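Polyphosphate:AMP phosphotransferase (Meiothermus ruber H328, PDB 5O6M) transfers phosphate from inorganic polyphosphate to nucleotides, converting AMP to ADP and ADP to ATP. Local coordinates at residues 75-80 / 237-242. The protein carries 1 engineered substitution. Numbering follows the deposited sequence. Where two conformers were deposited one is given.
Sequences RVVFDG and WLVSHI. With PO4 (phosphate ion), chain B.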
loop_
_atom_site.group_PDB
_atom_site.type_symbol
_atom_site.label_atom_id
_atom_site.label_comp_id
_atom_site.label_asym_id
_atom_site.label_seq_id
_atom_site.Cartn_x
_atom_site.Cartn_y
_atom_site.Cartn_z
ATOM N N ARG D 75 -16.217 -17.557 10.276
ATOM C CA ARG D 75 -15.774 -18.945 10.221
ATOM C C ARG D 75 -16.867 -19.847 9.664
ATOM O O ARG D 75 -16.614 -20.682 8.788
ATOM C CB ARG D 75 -15.344 -19.410 11.615
ATOM C CG ARG D 75 -14.693 -20.784 11.638
ATOM C CD ARG D 75 -14.332 -21.227 13.056
ATOM N NE ARG D 75 -13.402 -20.310 13.711
ATOM C CZ ARG D 75 -13.707 -19.556 14.762
ATOM N NH1 ARG D 75 -14.922 -19.613 15.292
ATOM N NH2 ARG D 75 -12.793 -18.749 15.289
ATOM N N VAL D 76 -18.096 -19.682 10.149
ATOM C CA VAL D 76 -19.176 -20.591 9.775
ATOM C C VAL D 76 -19.794 -20.196 8.439
ATOM O O VAL D 76 -19.922 -21.025 7.532
ATOM C CB VAL D 76 -20.236 -20.643 10.889
ATOM C CG1 VAL D 76 -21.438 -21.455 10.440
ATOM C CG2 VAL D 76 -19.638 -21.228 12.162
ATOM N N VAL D 77 -20.162 -18.921 8.282
ATOM C CA VAL D 77 -20.926 -18.523 7.102
ATOM C C VAL D 77 -20.135 -18.796 5.832
ATOM O O VAL D 77 -20.690 -19.246 4.821
ATOM C CB VAL D 77 -21.331 -17.041 7.200
ATOM C CG1 VAL D 77 -21.914 -16.565 5.877
ATOM C CG2 VAL D 77 -22.310 -16.824 8.343
ATOM N N PHE D 78 -18.824 -18.553 5.867
ATOM C CA PHE D 78 -17.977 -18.681 4.689
ATOM C C PHE D 78 -17.145 -19.958 4.700
ATOM O O PHE D 78 -16.177 -20.068 3.939
ATOM C CB PHE D 78 -17.078 -17.454 4.554
ATOM C CG PHE D 78 -17.837 -16.165 4.443
ATOM C CD1 PHE D 78 -18.168 -15.648 3.200
ATOM C CD2 PHE D 78 -18.229 -15.475 5.577
ATOM C CE1 PHE D 78 -18.867 -14.458 3.088
ATOM C CE2 PHE D 78 -18.932 -14.287 5.472
ATOM C CZ PHE D 78 -19.249 -13.777 4.225
ATOM N N ASP D 79 -17.512 -20.930 5.531
ATOM C CA ASP D 79 -16.843 -22.223 5.510
ATOM C C ASP D 79 -16.952 -22.826 4.118
ATOM O O ASP D 79 -18.050 -22.955 3.572
ATOM C CB ASP D 79 -17.478 -23.151 6.547
ATOM C CG ASP D 79 -16.749 -24.482 6.673
ATOM O OD1 ASP D 79 -15.834 -24.572 7.520
ATOM O OD2 ASP D 79 -17.092 -25.435 5.937
ATOM N N GLY D 80 -15.809 -23.173 3.534
ATOM C CA GLY D 80 -15.782 -23.793 2.227
ATOM C C GLY D 80 -15.757 -22.838 1.046
ATOM O O GLY D 80 -15.707 -23.300 -0.098
ATOM N N TRP D 237 -27.554 -18.869 10.029
ATOM C CA TRP D 237 -28.539 -19.115 8.978
ATOM C C TRP D 237 -29.046 -17.807 8.380
ATOM O O TRP D 237 -29.140 -17.666 7.155
ATOM C CB TRP D 237 -29.720 -19.929 9.510
ATOM C CG TRP D 237 -30.819 -20.035 8.483
ATOM C CD1 TRP D 237 -30.897 -20.936 7.459
ATOM C CD2 TRP D 237 -31.954 -19.171 8.342
ATOM N NE1 TRP D 237 -32.025 -20.706 6.707
ATOM C CE2 TRP D 237 -32.690 -19.625 7.226
ATOM C CE3 TRP D 237 -32.428 -18.065 9.056
ATOM C CZ2 TRP D 237 -33.872 -19.014 6.810
ATOM C CZ3 TRP D 237 -33.603 -17.458 8.639
ATOM C CH2 TRP D 237 -34.311 -17.936 7.527
ATOM N N LEU D 238 -29.394 -16.840 9.233
ATOM C CA LEU D 238 -29.995 -15.604 8.742
ATOM C C LEU D 238 -29.007 -14.805 7.904
ATOM O O LEU D 238 -29.347 -14.325 6.815
ATOM C CB LEU D 238 -30.513 -14.765 9.913
ATOM C CG LEU D 238 -31.229 -13.479 9.502
ATOM C CD1 LEU D 238 -32.332 -13.776 8.494
ATOM C CD2 LEU D 238 -31.788 -12.764 10.719
ATOM N N VAL D 239 -27.771 -14.658 8.388
ATOM C CA VAL D 239 -26.760 -13.960 7.601
ATOM C C VAL D 239 -26.563 -14.663 6.266
ATOM O O VAL D 239 -26.460 -14.018 5.216
ATOM C CB VAL D 239 -25.441 -13.845 8.386
ATOM C CG1 VAL D 239 -24.323 -13.378 7.468
ATOM C CG2 VAL D 239 -25.602 -12.881 9.555
ATOM N N SER D 240 -26.505 -15.995 6.284
ATOM C CA SER D 240 -26.341 -16.743 5.042
ATOM C C SER D 240 -27.487 -16.473 4.074
ATOM O O SER D 240 -27.262 -16.246 2.880
ATOM C CB SER D 240 -26.238 -18.237 5.343
ATOM O OG SER D 240 -25.123 -18.507 6.173
ATOM N N HIS D 241 -28.727 -16.484 4.571
ATOM C CA HIS D 241 -29.868 -16.265 3.686
ATOM C C HIS D 241 -29.808 -14.889 3.040
ATOM O O HIS D 241 -29.944 -14.755 1.818
ATOM C CB HIS D 241 -31.184 -16.435 4.445
ATOM C CG HIS D 241 -32.387 -16.082 3.627
ATOM N ND1 HIS D 241 -32.899 -16.917 2.658
ATOM C CD2 HIS D 241 -33.171 -14.978 3.623
ATOM C CE1 HIS D 241 -33.947 -16.345 2.094
ATOM N NE2 HIS D 241 -34.135 -15.167 2.664
ATOM N N ILE D 242 -29.593 -13.852 3.848
ATOM C CA ILE D 242 -29.545 -12.499 3.309
ATOM C C ILE D 242 -28.435 -12.381 2.273
ATOM O O ILE D 242 -28.638 -11.828 1.185
ATOM C CB ILE D 242 -29.382 -11.482 4.456
ATOM C CG1 ILE D 242 -30.643 -11.484 5.332
ATOM C CG2 ILE D 242 -29.069 -10.092 3.918
ATOM C CD1 ILE D 242 -30.472 -10.838 6.686
HETATM P P PO4 B . -14.950 -18.027 19.008
HETATM O O1 PO4 B . -15.868 -19.089 18.459
HETATM O O2 PO4 B . -15.169 -17.888 20.497
HETATM O O3 PO4 B . -13.519 -18.438 18.740
HETATM O O4 PO4 B . -15.252 -16.711 18.331
#
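Val77 meets Val239 and Ser240 in a small, buried helix-to-helix contact, where the last turn of helix 70-77, which follows strand 57-64 and the P-loop in this P-loop NTPase-like fold, touches the middle of helix 232-249. The backbones come closest at Val77 and Ser240, whose CA atoms are 6.1 Å apart, and only about 120 Å² is buried in all. Val77 does the work from its side, with both methyls on the same side of the serine hydroxyl: CG1 lies 3.8 Å from Ser240 OG, and CG2 3.9 Å from that same OG. CG1 is anti to the backbone N (chi1 170°), which leaves CG2 beside that N and within 4.1 Å of Val239 CG1, the two valine side chains crossing at about a right angle. Ser240 OG, turned back beside its backbone N at chi1 -60°, donates to Asn236 O one turn earlier, so the hydroxyl is satisfied within its own helix and meets the valine methyls by van der Waals contact alone. Val77 CG1 also sits 3.7 Å above the ring plane of Phe78, toward the rim, just where the chain leaves the helix. Arg75 stays clear of helix 232-249; its NH1 makes a weak 3.3 Å hydrogen bond to O1 of a phosphate ion, probably from the crystallisation liquor, with O1 at the guanidinium edge near its plane, while NE forms a salt bridge with Glu48 of a second subunit. Around the contact, Leu36 of helix 29-53 packs on both Val76 and Ser240, and Val239 rests against Phe166 and Leu168 of strand 161-169 and Ile227 of strand 224-228, the last two strands at one end of the parallel sheet within this chain.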